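Local coordinates for protein serine protease (Arthrobacter nicotinovorans, PDB 3WY8) that probably cleaves peptide bonds as a trypsin-like serine protease with keratin-degrading activity, this chain being the protease domain of a longer precursor, at residues 81-86 with 90-95; 43-48 with 75-80; 126-131 with 179-184. All coordinates share one frame; numbering follows the deposited sequence.

Interaction 1. Residues 81-86 with 90-95; sequences TQWASN and QYDTAF
The carboxylate of Asp92 lies almost flat against the Trp83 indole, the two planes only 12° apart. Asp92 OD1 sits 3.7 Å above the ring plane, over the outer part of the six-membered ring. It is 3.9 Å from Trp83 CH2, so this is face packing and not a polar bond. The two side chains extend alongside each other. In both, CG is anti to the backbone N (chi1 -176° for Trp83), so indole and carboxylate reach out in the same direction and can lie face to face. Trp83 NE1 points elsewhere and donates to Asn46 O. Asp92 OD2 is hydrogen-bonded to His43 and Ser190. Asp92 is thus consistent with the acid of a chymotrypsin-fold catalytic triad with His43 and Ser171. Helix 81-84, which follows strand 72-78 of the barrel, lays the indole over this acid, and Trp83 also touches His43. With an alanine here in place of Trp83, the Asp92 carboxylate would probably lose the flat cover on one side and Asn46 O its indole donor. The chain at Asp92 is bent in an inverse gamma turn, with a weak bond from Thr93 N to Tyr91 O. Farther out, Gln82 lies across the Tyr91 ring. Gln82 CB is 3.3 Å from Tyr91 CD2, a tight approach, and Gln82 CG is 3.7 Å from the same atom. The Gln82 chain bends at chi2 (89°), and its amide carbon comes over one ring face near the rim. Gln90 CG covers the opposite face, over the centre. One water joins the polar ends: it accepts from Gln82 NE2 at 3.2 Å and lies 2.8 Å from Tyr91 OH.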
ATOM      1  N   THR A  81      -8.021  -5.209  13.831  1.00 20.83           N
ATOM      2  CA  THR A  81      -8.005  -6.407  14.675  1.00 21.35           C
ATOM      3  C   THR A  81      -8.080  -7.669  13.826  1.00 20.80           C
ATOM      4  O   THR A  81      -7.365  -8.646  14.076  1.00 20.97           O
ATOM      5  CB  THR A  81      -9.200  -6.405  15.666  1.00 21.25           C
ATOM      6  OG1 THR A  81      -9.240  -5.155  16.360  1.00 23.17           O
ATOM      7  CG2 THR A  81      -9.071  -7.541  16.675  1.00 22.67           C
ATOM      8  N   GLN A  82      -8.950  -7.629  12.819  1.00 20.85           N
ATOM      9  CA  GLN A  82      -9.164  -8.754  11.922  1.00 20.32           C
ATOM     10  C   GLN A  82      -7.884  -9.170  11.210  1.00 20.41           C
ATOM     11  O   GLN A  82      -7.693 -10.355  10.931  1.00 20.11           O
ATOM     12  CB  GLN A  82     -10.267  -8.442  10.912  1.00 20.59           C
ATOM     13  CG  GLN A  82     -11.663  -8.275  11.526  1.00 20.81           C
ATOM     14  CD  GLN A  82     -11.968  -6.847  11.961  1.00 21.20           C
ATOM     15  OE1 GLN A  82     -11.068  -6.071  12.289  1.00 21.33           O
ATOM     16  NE2 GLN A  82     -13.252  -6.495  11.964  1.00 22.74           N
ATOM     17  N   TRP A  83      -7.006  -8.206  10.929  1.00 19.95           N
ATOM     18  CA  TRP A  83      -5.688  -8.541  10.397  1.00 20.32           C
ATOM     19  C   TRP A  83      -4.701  -9.016  11.473  1.00 20.42           C
ATOM     20  O   TRP A  83      -4.143 -10.115  11.379  1.00 20.51           O
ATOM     21  CB  TRP A  83      -5.057  -7.404   9.569  1.00 19.81           C
ATOM     22  CG  TRP A  83      -3.770  -7.903   9.000  1.00 19.44           C
ATOM     23  CD1 TRP A  83      -2.507  -7.636   9.449  1.00 18.92           C
ATOM     24  CD2 TRP A  83      -3.629  -8.856   7.945  1.00 18.08           C
ATOM     25  NE1 TRP A  83      -1.585  -8.341   8.714  1.00 18.43           N
ATOM     26  CE2 TRP A  83      -2.249  -9.098   7.782  1.00 18.45           C
ATOM     27  CE3 TRP A  83      -4.539  -9.521   7.110  1.00 18.63           C
ATOM     28  CZ2 TRP A  83      -1.754  -9.976   6.819  1.00 18.74           C
ATOM     29  CZ3 TRP A  83      -4.048 -10.393   6.149  1.00 18.61           C
ATOM     30  CH2 TRP A  83      -2.663 -10.611   6.011  1.00 19.24           C
ATOM     31  N   ALA A  84      -4.471  -8.168  12.470  1.00 21.01           N
ATOM     32  CA  ALA A  84      -3.442  -8.395  13.482  1.00 21.93           C
ATOM     33  C   ALA A  84      -3.700  -9.638  14.335  1.00 22.44           C
ATOM     34  O   ALA A  84      -2.754 -10.299  14.777  1.00 22.54           O
ATOM     35  CB  ALA A  84      -3.302  -7.160  14.367  1.00 21.84           C
ATOM     36  N   SER A  85      -4.977  -9.956  14.544  1.00 23.08           N
ATOM     37  CA  SER A  85      -5.375 -11.080  15.396  1.00 23.83           C
ATOM     38  C   SER A  85      -5.762 -12.334  14.616  1.00 23.73           C
ATOM     39  O   SER A  85      -5.635 -13.448  15.133  1.00 23.88           O
ATOM     40  CB  SER A  85      -6.530 -10.671  16.315  1.00 24.16           C
ATOM     41  OG  SER A  85      -6.839 -11.704  17.235  1.00 26.34           O
ATOM     42  N   ASN A  86      -6.227 -12.163  13.381  1.00 23.68           N
ATOM     43  CA  ASN A  86      -6.752 -13.294  12.609  1.00 23.64           C
ATOM     44  C   ASN A  86      -6.142 -13.510  11.220  1.00 23.18           C
ATOM     45  O   ASN A  86      -6.398 -14.535  10.582  1.00 23.67           O
ATOM     46  CB  ASN A  86      -8.281 -13.199  12.502  1.00 23.94           C
ATOM     47  CG  ASN A  86      -8.978 -13.325  13.852  1.00 25.48           C
ATOM     48  OD1 ASN A  86      -8.562 -14.108  14.712  1.00 27.83           O
ATOM     49  ND2 ASN A  86     -10.043 -12.554  14.041  1.00 26.14           N
ATOM     50  N   GLN A  90      -9.605 -10.276   4.007  1.00 18.83           N
ATOM     51  CA  GLN A  90     -10.626  -9.268   3.714  1.00 18.72           C
ATOM     52  C   GLN A  90     -10.192  -7.880   4.172  1.00 18.63           C
ATOM     53  O   GLN A  90     -10.586  -6.867   3.582  1.00 18.66           O
ATOM     54  CB  GLN A  90     -11.968  -9.623   4.365  1.00 18.56           C
ATOM     55  CG  GLN A  90     -12.998  -8.503   4.251  1.00 18.96           C
ATOM     56  CD  GLN A  90     -14.427  -8.957   4.456  1.00 19.31           C
ATOM     57  OE1 GLN A  90     -14.698 -10.134   4.701  1.00 20.34           O
ATOM     58  NE2 GLN A  90     -15.358  -8.012   4.351  1.00 19.50           N
ATOM     59  N   TYR A  91      -9.377  -7.848   5.224  1.00 18.36           N
ATOM     60  CA  TYR A  91      -8.986  -6.600   5.859  1.00 18.36           C
ATOM     61  C   TYR A  91      -7.476  -6.360   5.780  1.00 18.10           C
ATOM     62  O   TYR A  91      -6.875  -5.819   6.710  1.00 17.70           O
ATOM     63  CB  TYR A  91      -9.483  -6.583   7.314  1.00 18.50           C
ATOM     64  CG  TYR A  91     -10.966  -6.871   7.457  1.00 19.08           C
ATOM     65  CD1 TYR A  91     -11.915  -5.885   7.197  1.00 19.31           C
ATOM     66  CD2 TYR A  91     -11.416  -8.134   7.846  1.00 20.18           C
ATOM     67  CE1 TYR A  91     -13.282  -6.146   7.324  1.00 20.92           C
ATOM     68  CE2 TYR A  91     -12.781  -8.402   7.987  1.00 21.21           C
ATOM     69  CZ  TYR A  91     -13.704  -7.405   7.723  1.00 21.31           C
ATOM     70  OH  TYR A  91     -15.052  -7.662   7.858  1.00 22.85           O
ATOM     71  N   ASP A  92      -6.875  -6.742   4.651  1.00 17.67           N
ATOM     72  CA  ASP A  92      -5.434  -6.586   4.446  1.00 17.54           C
ATOM     73  C   ASP A  92      -5.081  -5.159   4.015  1.00 17.46           C
ATOM     74  O   ASP A  92      -4.690  -4.910   2.875  1.00 17.65           O
ATOM     75  CB  ASP A  92      -4.914  -7.622   3.432  1.00 17.37           C
ATOM     76  CG  ASP A  92      -3.391  -7.668   3.358  1.00 17.97           C
ATOM     77  OD1 ASP A  92      -2.724  -7.160   4.286  1.00 16.44           O
ATOM     78  OD2 ASP A  92      -2.864  -8.226   2.365  1.00 18.37           O
ATOM     79  N   THR A  93      -5.243  -4.223   4.944  1.00 16.97           N
ATOM     80  CA  THR A  93      -4.788  -2.853   4.768  1.00 16.78           C
ATOM     81  C   THR A  93      -4.366  -2.350   6.132  1.00 16.72           C
ATOM     82  O   THR A  93      -4.949  -2.730   7.148  1.00 16.63           O
ATOM     83  CB  THR A  93      -5.885  -1.937   4.175  1.00 16.51           C
ATOM     84  OG1 THR A  93      -6.200  -2.367   2.846  1.00 16.78           O
ATOM     85  CG2 THR A  93      -5.426  -0.481   4.111  1.00 16.62           C
ATOM     86  N   ALA A  94      -3.339  -1.511   6.147  1.00 16.68           N
ATOM     87  CA  ALA A  94      -2.855  -0.923   7.381  1.00 16.92           C
ATOM     88  C   ALA A  94      -2.228   0.435   7.109  1.00 17.20           C
ATOM     89  O   ALA A  94      -1.994   0.809   5.959  1.00 17.02           O
ATOM     90  CB  ALA A  94      -1.860  -1.858   8.054  1.00 16.69           C
ATOM     91  N   PHE A  95      -1.981   1.182   8.179  1.00 17.13           N
ATOM     92  CA  PHE A  95      -1.456   2.523   8.059  1.00 17.45           C
ATOM     93  C   PHE A  95      -0.300   2.703   9.017  1.00 17.65           C
ATOM     94  O   PHE A  95      -0.384   2.355  10.193  1.00 18.11           O
ATOM     95  CB  PHE A  95      -2.552   3.565   8.311  1.00 17.28           C
ATOM     96  CG  PHE A  95      -3.715   3.434   7.377  1.00 17.00           C
ATOM     97  CD1 PHE A  95      -3.734   4.123   6.169  1.00 16.90           C
ATOM     98  CD2 PHE A  95      -4.772   2.580   7.682  1.00 17.07           C
ATOM     99  CE1 PHE A  95      -4.804   3.985   5.285  1.00 17.37           C
ATOM    100  CE2 PHE A  95      -5.845   2.425   6.801  1.00 17.11           C
ATOM    101  CZ  PHE A  95      -5.862   3.134   5.603  1.00 16.94           C
TER
HETATM  102  O   HOH W   1     -15.219  -8.524  10.475  1.00 30.43           O

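Interaction 2. Residues 43-48 with 75-80; sequences HCLNEG and KALYAP
Leu45 meets Leu77 and Ala79 with one methyl each. Its CD2 lies 3.8 Å from Leu77 CD2, and its CD1 lies 4.1 Å from Ala79 CB. The two leucine side chains run antiparallel, one past the other. Leu77 CB also approaches Leu45 CD2, at 4.1 Å, while Leu77 CD1 reaches the backbone at Leu45 O, 3.9 Å away. The Leu45 CG sits between the backbone N and the carbonyl carbon (chi1 55°), an uncommon setting for leucine; with chi2 at 66° it puts CD2 on Leu77 and CD1 on Ala79. Leu77 and Ala79 are two residues apart and both turn their CB toward the loop. Ala94 of strand 94-98 also packs on Leu45, and Tyr52 touches Leu77. Beyond Leu45 the loop is shaped by an Asx turn: Asn46 OD1 accepts from Gly48 N at 2.9 Å, with the donor N lying 28° out of the Asn46 carbonyl plane. Asn46 ND2 bonds Gly50 O. On the other side of Leu45, a disulfide ties Cys44 to Cys25 of strand 21-29, while the Leu45 packing joins the loop to strand 72-78. Trypsin-like proteases likewise fasten the segment of the probable catalytic histidine, here His43, to the N-terminal barrel by a neighbouring disulfide.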
ATOM      1  N   HIS A  43      -0.228  -7.006   5.637  1.00 16.64           N
ATOM      2  CA  HIS A  43       0.890  -7.961   5.598  1.00 16.75           C
ATOM      3  C   HIS A  43       2.261  -7.319   5.368  1.00 17.08           C
ATOM      4  O   HIS A  43       3.291  -7.996   5.449  1.00 17.33           O
ATOM      5  CB  HIS A  43       0.600  -9.140   4.642  1.00 16.85           C
ATOM      6  CG  HIS A  43       0.809  -8.840   3.189  1.00 16.83           C
ATOM      7  ND1 HIS A  43      -0.232  -8.569   2.325  1.00 17.51           N
ATOM      8  CD2 HIS A  43       1.933  -8.839   2.435  1.00 17.92           C
ATOM      9  CE1 HIS A  43       0.249  -8.379   1.108  1.00 16.98           C
ATOM     10  NE2 HIS A  43       1.559  -8.541   1.147  1.00 17.34           N
ATOM     11  N   CYS A  44       2.270  -6.011   5.119  1.00 16.98           N
ATOM     12  CA  CYS A  44       3.513  -5.257   4.984  1.00 17.65           C
ATOM     13  C   CYS A  44       3.983  -4.669   6.313  1.00 17.62           C
ATOM     14  O   CYS A  44       5.026  -4.022   6.369  1.00 18.25           O
ATOM     15  CB  CYS A  44       3.363  -4.133   3.955  1.00 17.71           C
ATOM     16  SG  CYS A  44       3.122  -4.690   2.242  1.00 19.44           S
ATOM     17  N   LEU A  45       3.219  -4.879   7.381  1.00 17.85           N
ATOM     18  CA  LEU A  45       3.629  -4.352   8.686  1.00 17.92           C
ATOM     19  C   LEU A  45       3.206  -5.190   9.896  1.00 18.23           C
ATOM     20  O   LEU A  45       3.507  -4.829  11.034  1.00 18.24           O
ATOM     21  CB  LEU A  45       3.206  -2.877   8.847  1.00 17.65           C
ATOM     22  CG  LEU A  45       1.745  -2.455   8.664  1.00 17.80           C
ATOM     23  CD1 LEU A  45       0.845  -3.041   9.758  1.00 18.12           C
ATOM     24  CD2 LEU A  45       1.658  -0.932   8.671  1.00 17.84           C
ATOM     25  N   ASN A  46       2.505  -6.294   9.652  1.00 18.50           N
ATOM     26  CA  ASN A  46       2.066  -7.176  10.733  1.00 18.94           C
ATOM     27  C   ASN A  46       1.986  -8.614  10.237  1.00 19.37           C
ATOM     28  O   ASN A  46       1.510  -8.862   9.130  1.00 19.33           O
ATOM     29  CB  ASN A  46       0.719  -6.710  11.303  1.00 18.92           C
ATOM     30  CG  ASN A  46       0.224  -7.600  12.436  1.00 19.22           C
ATOM     31  OD1 ASN A  46      -0.309  -8.678  12.195  1.00 19.64           O
ATOM     32  ND2 ASN A  46       0.403  -7.148  13.675  1.00 19.35           N
ATOM     33  N   GLU A  47       2.441  -9.553  11.067  1.00 20.01           N
ATOM     34  CA  GLU A  47       2.513 -10.973  10.688  1.00 20.81           C
ATOM     35  C   GLU A  47       1.201 -11.573  10.164  1.00 20.91           C
ATOM     36  O   GLU A  47       1.224 -12.479   9.327  1.00 21.14           O
ATOM     37  CB  GLU A  47       3.056 -11.817  11.848  1.00 20.97           C
ATOM     38  CG  GLU A  47       4.505 -11.522  12.204  1.00 22.64           C
ATOM     39  CD  GLU A  47       5.038 -12.434  13.293  1.00 25.21           C
ATOM     40  OE1 GLU A  47       6.059 -13.107  13.046  1.00 27.21           O
ATOM     41  OE2 GLU A  47       4.432 -12.491  14.384  1.00 26.40           O
ATOM     42  N   GLY A  48       0.071 -11.076  10.664  1.00 21.20           N
ATOM     43  CA  GLY A  48      -1.250 -11.484  10.178  1.00 21.26           C
ATOM     44  C   GLY A  48      -1.550 -12.974  10.285  1.00 21.49           C
ATOM     45  O   GLY A  48      -1.594 -13.672   9.270  1.00 21.48           O
ATOM     46  N   LYS A  75       7.035   5.470  13.459  1.00 22.66           N
ATOM     47  CA  LYS A  75       6.935   5.508  14.913  1.00 22.82           C
ATOM     48  C   LYS A  75       5.832   4.581  15.418  1.00 22.18           C
ATOM     49  O   LYS A  75       5.941   4.032  16.507  1.00 22.67           O
ATOM     50  CB  LYS A  75       6.776   6.934  15.451  1.00 23.33           C
ATOM     51  CG  LYS A  75       5.499   7.641  15.088  1.00 25.17           C
ATOM     52  CD  LYS A  75       5.315   8.879  15.954  1.00 26.72           C
ATOM     53  CE  LYS A  75       3.974   9.518  15.669  1.00 27.80           C
ATOM     54  NZ  LYS A  75       3.903  10.933  16.119  1.00 29.23           N
ATOM     55  N   ALA A  76       4.783   4.390  14.619  1.00 21.35           N
ATOM     56  CA  ALA A  76       3.688   3.498  15.002  1.00 20.56           C
ATOM     57  C   ALA A  76       3.040   2.841  13.790  1.00 20.10           C
ATOM     58  O   ALA A  76       3.144   3.344  12.673  1.00 19.90           O
ATOM     59  CB  ALA A  76       2.651   4.251  15.833  1.00 20.46           C
ATOM     60  N   LEU A  77       2.390   1.701  14.024  1.00 19.56           N
ATOM     61  CA  LEU A  77       1.771   0.913  12.959  1.00 19.46           C
ATOM     62  C   LEU A  77       0.373   0.499  13.376  1.00 19.37           C
ATOM     63  O   LEU A  77       0.159   0.079  14.520  1.00 19.41           O
ATOM     64  CB  LEU A  77       2.609  -0.331  12.651  1.00 19.52           C
ATOM     65  CG  LEU A  77       4.095  -0.123  12.360  1.00 19.52           C
ATOM     66  CD1 LEU A  77       4.849  -1.443  12.473  1.00 19.68           C
ATOM     67  CD2 LEU A  77       4.301   0.529  10.995  1.00 20.23           C
ATOM     68  N   TYR A  78      -0.575   0.616  12.447  1.00 19.23           N
ATOM     69  CA  TYR A  78      -1.988   0.380  12.743  1.00 19.41           C
ATOM     70  C   TYR A  78      -2.646  -0.550  11.740  1.00 19.63           C
ATOM     71  O   TYR A  78      -2.809  -0.199  10.574  1.00 19.65           O
ATOM     72  CB  TYR A  78      -2.744   1.711  12.800  1.00 19.38           C
ATOM     73  CG  TYR A  78      -2.183   2.637  13.848  1.00 19.53           C
ATOM     74  CD1 TYR A  78      -2.652   2.596  15.162  1.00 20.03           C
ATOM     75  CD2 TYR A  78      -1.153   3.526  13.540  1.00 18.70           C
ATOM     76  CE1 TYR A  78      -2.120   3.434  16.135  1.00 20.08           C
ATOM     77  CE2 TYR A  78      -0.613   4.367  14.508  1.00 19.61           C
ATOM     78  CZ  TYR A  78      -1.101   4.315  15.802  1.00 19.88           C
ATOM     79  OH  TYR A  78      -0.564   5.151  16.754  1.00 19.10           O
ATOM     80  N   ALA A  79      -3.025  -1.734  12.208  1.00 19.52           N
ATOM     81  CA  ALA A  79      -3.774  -2.680  11.397  1.00 19.91           C
ATOM     82  C   ALA A  79      -5.083  -3.017  12.110  1.00 20.13           C
ATOM     83  O   ALA A  79      -5.138  -2.969  13.344  1.00 20.34           O
ATOM     84  CB  ALA A  79      -2.952  -3.938  11.157  1.00 20.06           C
ATOM     85  N   PRO A  80      -6.144  -3.353  11.345  1.00 20.32           N
ATOM     86  CA  PRO A  80      -7.391  -3.766  11.986  1.00 20.48           C
ATOM     87  C   PRO A  80      -7.201  -5.045  12.792  1.00 20.62           C
ATOM     88  O   PRO A  80      -6.314  -5.853  12.478  1.00 20.54           O
ATOM     89  CB  PRO A  80      -8.347  -4.014  10.809  1.00 20.61           C
ATOM     90  CG  PRO A  80      -7.501  -4.082   9.600  1.00 20.91           C
ATOM     91  CD  PRO A  80      -6.277  -3.268   9.879  1.00 20.19           C
TER

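Interaction 3. Residues 126-131 with 179-184; sequences KSFGYP and NSSSGY
Lys126 and Asn179 bring the two backbones nearest, with their CA atoms 5.2 Å apart. Residues 126-129 form the end of an extended strand. Residues 179-184 have no regular structure, but a type I beta turn runs from Ser180 to Gly183, closed by a weak bond from Gly183 N to Ser180 O. The Lys126 side chain is fully extended, with CG anti to the backbone N (chi1 -172°), and it runs alongside the Asn179 backbone. Its CD lies 3.4 Å from Asn179 O. Its NZ forms a salt bridge with Glu5 and also donates to two waters. One of them, 2.8 Å from Lys126 NZ, gives a weak bond to Asn179 O. The other takes a weak bond from Ser181 N and lies at the edge of the Phe128 ring, in its plane. The contact belongs to the second, C-terminal sheet of the trypsin-like fold. There strand 124-129 pairs with strand 174-177, and the loop 179-184 leads from that strand into strand 185-188. Phe128 points its CZ at the turn and meets Ser181 CB at 3.5 Å, obliquely. Ser143 of strand 142-150 and Ile11 also touch Phe128, so the ring is buried while the turn stays at the surface. Within the turn, Ser180 OG and Ser182 OG share a hydrogen bond of 2.8 Å.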
ATOM      1  N   LYS A 126      -6.135   2.763 -11.265  1.00 16.57           N
ATOM      2  CA  LYS A 126      -4.734   2.640 -11.641  1.00 16.77           C
ATOM      3  C   LYS A 126      -3.950   2.349 -10.362  1.00 16.80           C
ATOM      4  O   LYS A 126      -4.019   3.113  -9.401  1.00 16.81           O
ATOM      5  CB  LYS A 126      -4.226   3.906 -12.335  1.00 16.62           C
ATOM      6  CG  LYS A 126      -2.811   3.752 -12.915  1.00 18.09           C
ATOM      7  CD  LYS A 126      -2.395   4.963 -13.738  1.00 19.81           C
ATOM      8  CE  LYS A 126      -1.002   4.765 -14.319  1.00 21.00           C
ATOM      9  NZ  LYS A 126      -0.587   5.850 -15.260  1.00 22.45           N
ATOM     10  N   SER A 127      -3.246   1.220 -10.356  1.00 16.92           N
ATOM     11  CA  SER A 127      -2.481   0.768  -9.197  1.00 17.16           C
ATOM     12  C   SER A 127      -0.990   0.934  -9.438  1.00 16.83           C
ATOM     13  O   SER A 127      -0.508   0.709 -10.543  1.00 16.78           O
ATOM     14  CB  SER A 127      -2.792  -0.698  -8.892  1.00 17.45           C
ATOM     15  OG  SER A 127      -1.802  -1.272  -8.045  1.00 19.58           O
ATOM     16  N   PHE A 128      -0.273   1.318  -8.390  1.00 16.32           N
ATOM     17  CA  PHE A 128       1.164   1.550  -8.467  1.00 16.29           C
ATOM     18  C   PHE A 128       1.921   0.670  -7.491  1.00 16.02           C
ATOM     19  O   PHE A 128       1.377   0.260  -6.474  1.00 16.51           O
ATOM     20  CB  PHE A 128       1.466   3.010  -8.145  1.00 16.13           C
ATOM     21  CG  PHE A 128       0.994   3.973  -9.192  1.00 16.25           C
ATOM     22  CD1 PHE A 128       1.901   4.535 -10.090  1.00 16.36           C
ATOM     23  CD2 PHE A 128      -0.350   4.338  -9.273  1.00 17.27           C
ATOM     24  CE1 PHE A 128       1.474   5.446 -11.061  1.00 16.36           C
ATOM     25  CE2 PHE A 128      -0.789   5.241 -10.245  1.00 16.85           C
ATOM     26  CZ  PHE A 128       0.126   5.792 -11.141  1.00 17.53           C
ATOM     27  N   GLY A 129       3.182   0.386  -7.795  1.00 16.02           N
ATOM     28  CA  GLY A 129       4.025  -0.341  -6.856  1.00 15.61           C
ATOM     29  C   GLY A 129       5.462  -0.478  -7.305  1.00 15.71           C
ATOM     30  O   GLY A 129       5.824  -0.059  -8.408  1.00 15.13           O
ATOM     31  N   TYR A 130       6.267  -1.067  -6.426  1.00 15.14           N
ATOM     32  CA  TYR A 130       7.655  -1.397  -6.703  1.00 15.35           C
ATOM     33  C   TYR A 130       7.818  -2.921  -6.744  1.00 15.37           C
ATOM     34  O   TYR A 130       8.352  -3.515  -5.800  1.00 15.64           O
ATOM     35  CB  TYR A 130       8.560  -0.790  -5.627  1.00 15.29           C
ATOM     36  CG  TYR A 130       8.763   0.695  -5.765  1.00 16.11           C
ATOM     37  CD1 TYR A 130       9.827   1.200  -6.507  1.00 15.58           C
ATOM     38  CD2 TYR A 130       7.889   1.600  -5.153  1.00 16.16           C
ATOM     39  CE1 TYR A 130      10.012   2.575  -6.642  1.00 16.70           C
ATOM     40  CE2 TYR A 130       8.071   2.975  -5.279  1.00 15.94           C
ATOM     41  CZ  TYR A 130       9.133   3.452  -6.024  1.00 16.20           C
ATOM     42  OH  TYR A 130       9.322   4.809  -6.155  1.00 17.55           O
ATOM     43  N   PRO A 131       7.359  -3.566  -7.838  1.00 15.74           N
ATOM     44  CA  PRO A 131       7.498  -5.020  -7.904  1.00 15.76           C
ATOM     45  C   PRO A 131       8.969  -5.424  -7.886  1.00 16.38           C
ATOM     46  O   PRO A 131       9.795  -4.779  -8.543  1.00 16.00           O
ATOM     47  CB  PRO A 131       6.839  -5.385  -9.239  1.00 15.67           C
ATOM     48  CG  PRO A 131       6.887  -4.141 -10.057  1.00 15.34           C
ATOM     49  CD  PRO A 131       6.763  -3.011  -9.071  1.00 15.57           C
ATOM     50  N   ASN A 179      -7.627   7.062 -13.495  1.00 20.84           N
ATOM     51  CA  ASN A 179      -6.472   6.758 -14.348  1.00 21.90           C
ATOM     52  C   ASN A 179      -5.193   7.527 -14.018  1.00 21.64           C
ATOM     53  O   ASN A 179      -4.280   7.604 -14.848  1.00 21.66           O
ATOM     54  CB  ASN A 179      -6.841   6.971 -15.825  1.00 22.46           C
ATOM     55  CG  ASN A 179      -7.199   8.419 -16.150  1.00 25.04           C
ATOM     56  OD1 ASN A 179      -7.123   9.313 -15.296  1.00 27.94           O
ATOM     57  ND2 ASN A 179      -7.590   8.657 -17.401  1.00 28.72           N
ATOM     58  N   SER A 180      -5.124   8.087 -12.813  1.00 21.39           N
ATOM     59  CA  SER A 180      -4.008   8.954 -12.434  1.00 21.44           C
ATOM     60  C   SER A 180      -3.546   8.742 -10.995  1.00 20.95           C
ATOM     61  O   SER A 180      -4.344   8.419 -10.119  1.00 20.73           O
ATOM     62  CB  SER A 180      -4.389  10.426 -12.637  1.00 21.60           C
ATOM     63  OG  SER A 180      -3.369  11.283 -12.155  1.00 23.04           O
ATOM     64  N   SER A 181      -2.252   8.955 -10.770  1.00 20.64           N
ATOM     65  CA  SER A 181      -1.657   8.916  -9.431  1.00 20.23           C
ATOM     66  C   SER A 181      -2.094  10.097  -8.572  1.00 20.11           C
ATOM     67  O   SER A 181      -1.854  10.110  -7.365  1.00 19.63           O
ATOM     68  CB  SER A 181      -0.130   8.901  -9.532  1.00 20.47           C
ATOM     69  OG  SER A 181       0.354  10.071 -10.173  1.00 20.89           O
ATOM     70  N   SER A 182      -2.722  11.090  -9.200  1.00 20.08           N
ATOM     71  CA  SER A 182      -3.191  12.285  -8.500  1.00 20.51           C
ATOM     72  C   SER A 182      -4.582  12.104  -7.880  1.00 20.30           C
ATOM     73  O   SER A 182      -5.085  13.006  -7.210  1.00 20.89           O
ATOM     74  CB  SER A 182      -3.188  13.490  -9.446  1.00 20.76           C
ATOM     75  OG  SER A 182      -4.159  13.323 -10.464  1.00 21.99           O
ATOM     76  N   GLY A 183      -5.185  10.934  -8.081  1.00 20.07           N
ATOM     77  CA  GLY A 183      -6.558  10.683  -7.638  1.00 19.31           C
ATOM     78  C   GLY A 183      -6.692  10.254  -6.186  1.00 18.81           C
ATOM     79  O   GLY A 183      -5.750  10.357  -5.398  1.00 19.00           O
ATOM     80  N   TYR A 184      -7.884   9.779  -5.836  1.00 18.15           N
ATOM     81  CA  TYR A 184      -8.160   9.280  -4.495  1.00 17.51           C
ATOM     82  C   TYR A 184      -7.757   7.820  -4.369  1.00 16.89           C
ATOM     83  O   TYR A 184      -8.059   7.012  -5.249  1.00 17.13           O
ATOM     84  CB  TYR A 184      -9.646   9.403  -4.177  1.00 17.79           C
ATOM     85  CG  TYR A 184     -10.113  10.821  -3.979  1.00 18.95           C
ATOM     86  CD1 TYR A 184     -10.022  11.432  -2.730  1.00 19.66           C
ATOM     87  CD2 TYR A 184     -10.642  11.550  -5.038  1.00 20.73           C
ATOM     88  CE1 TYR A 184     -10.450  12.739  -2.538  1.00 20.84           C
ATOM     89  CE2 TYR A 184     -11.075  12.860  -4.858  1.00 21.04           C
ATOM     90  CZ  TYR A 184     -10.973  13.444  -3.607  1.00 21.34           C
ATOM     91  OH  TYR A 184     -11.403  14.737  -3.423  1.00 22.49           O
TER
HETATM   92  O   HOH W   2      -0.495   8.637 -13.595  1.00  8.82           O
HETATM   93  O   HOH W   3      -2.464   6.047 -17.291  1.00 39.80           O

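Interactions 1 and 2 are neighbours, with centres about 8 Å apart, and they meet at the probable active site. Asp92 OD2 of interaction 1 is hydrogen-bonded to His43 ND1 of interaction 2 at 2.7 Å, and His43 NE2 to Ser171 OG, an arrangement consistent with a serine-protease charge relay. Interactions 1 and 2 are also joined through the barrel: Phe95 O accepts from Tyr78 N at 2.9 Å, between adjacent strands 94-98 and 72-78. The chain passes directly from residues 75-80 into helix 81-84. Interaction 3 stands apart, on the opposite side of the chain's centre. Its centre is about 22 Å from each of the other two, and nearest atoms are about 10 to 11 Å away.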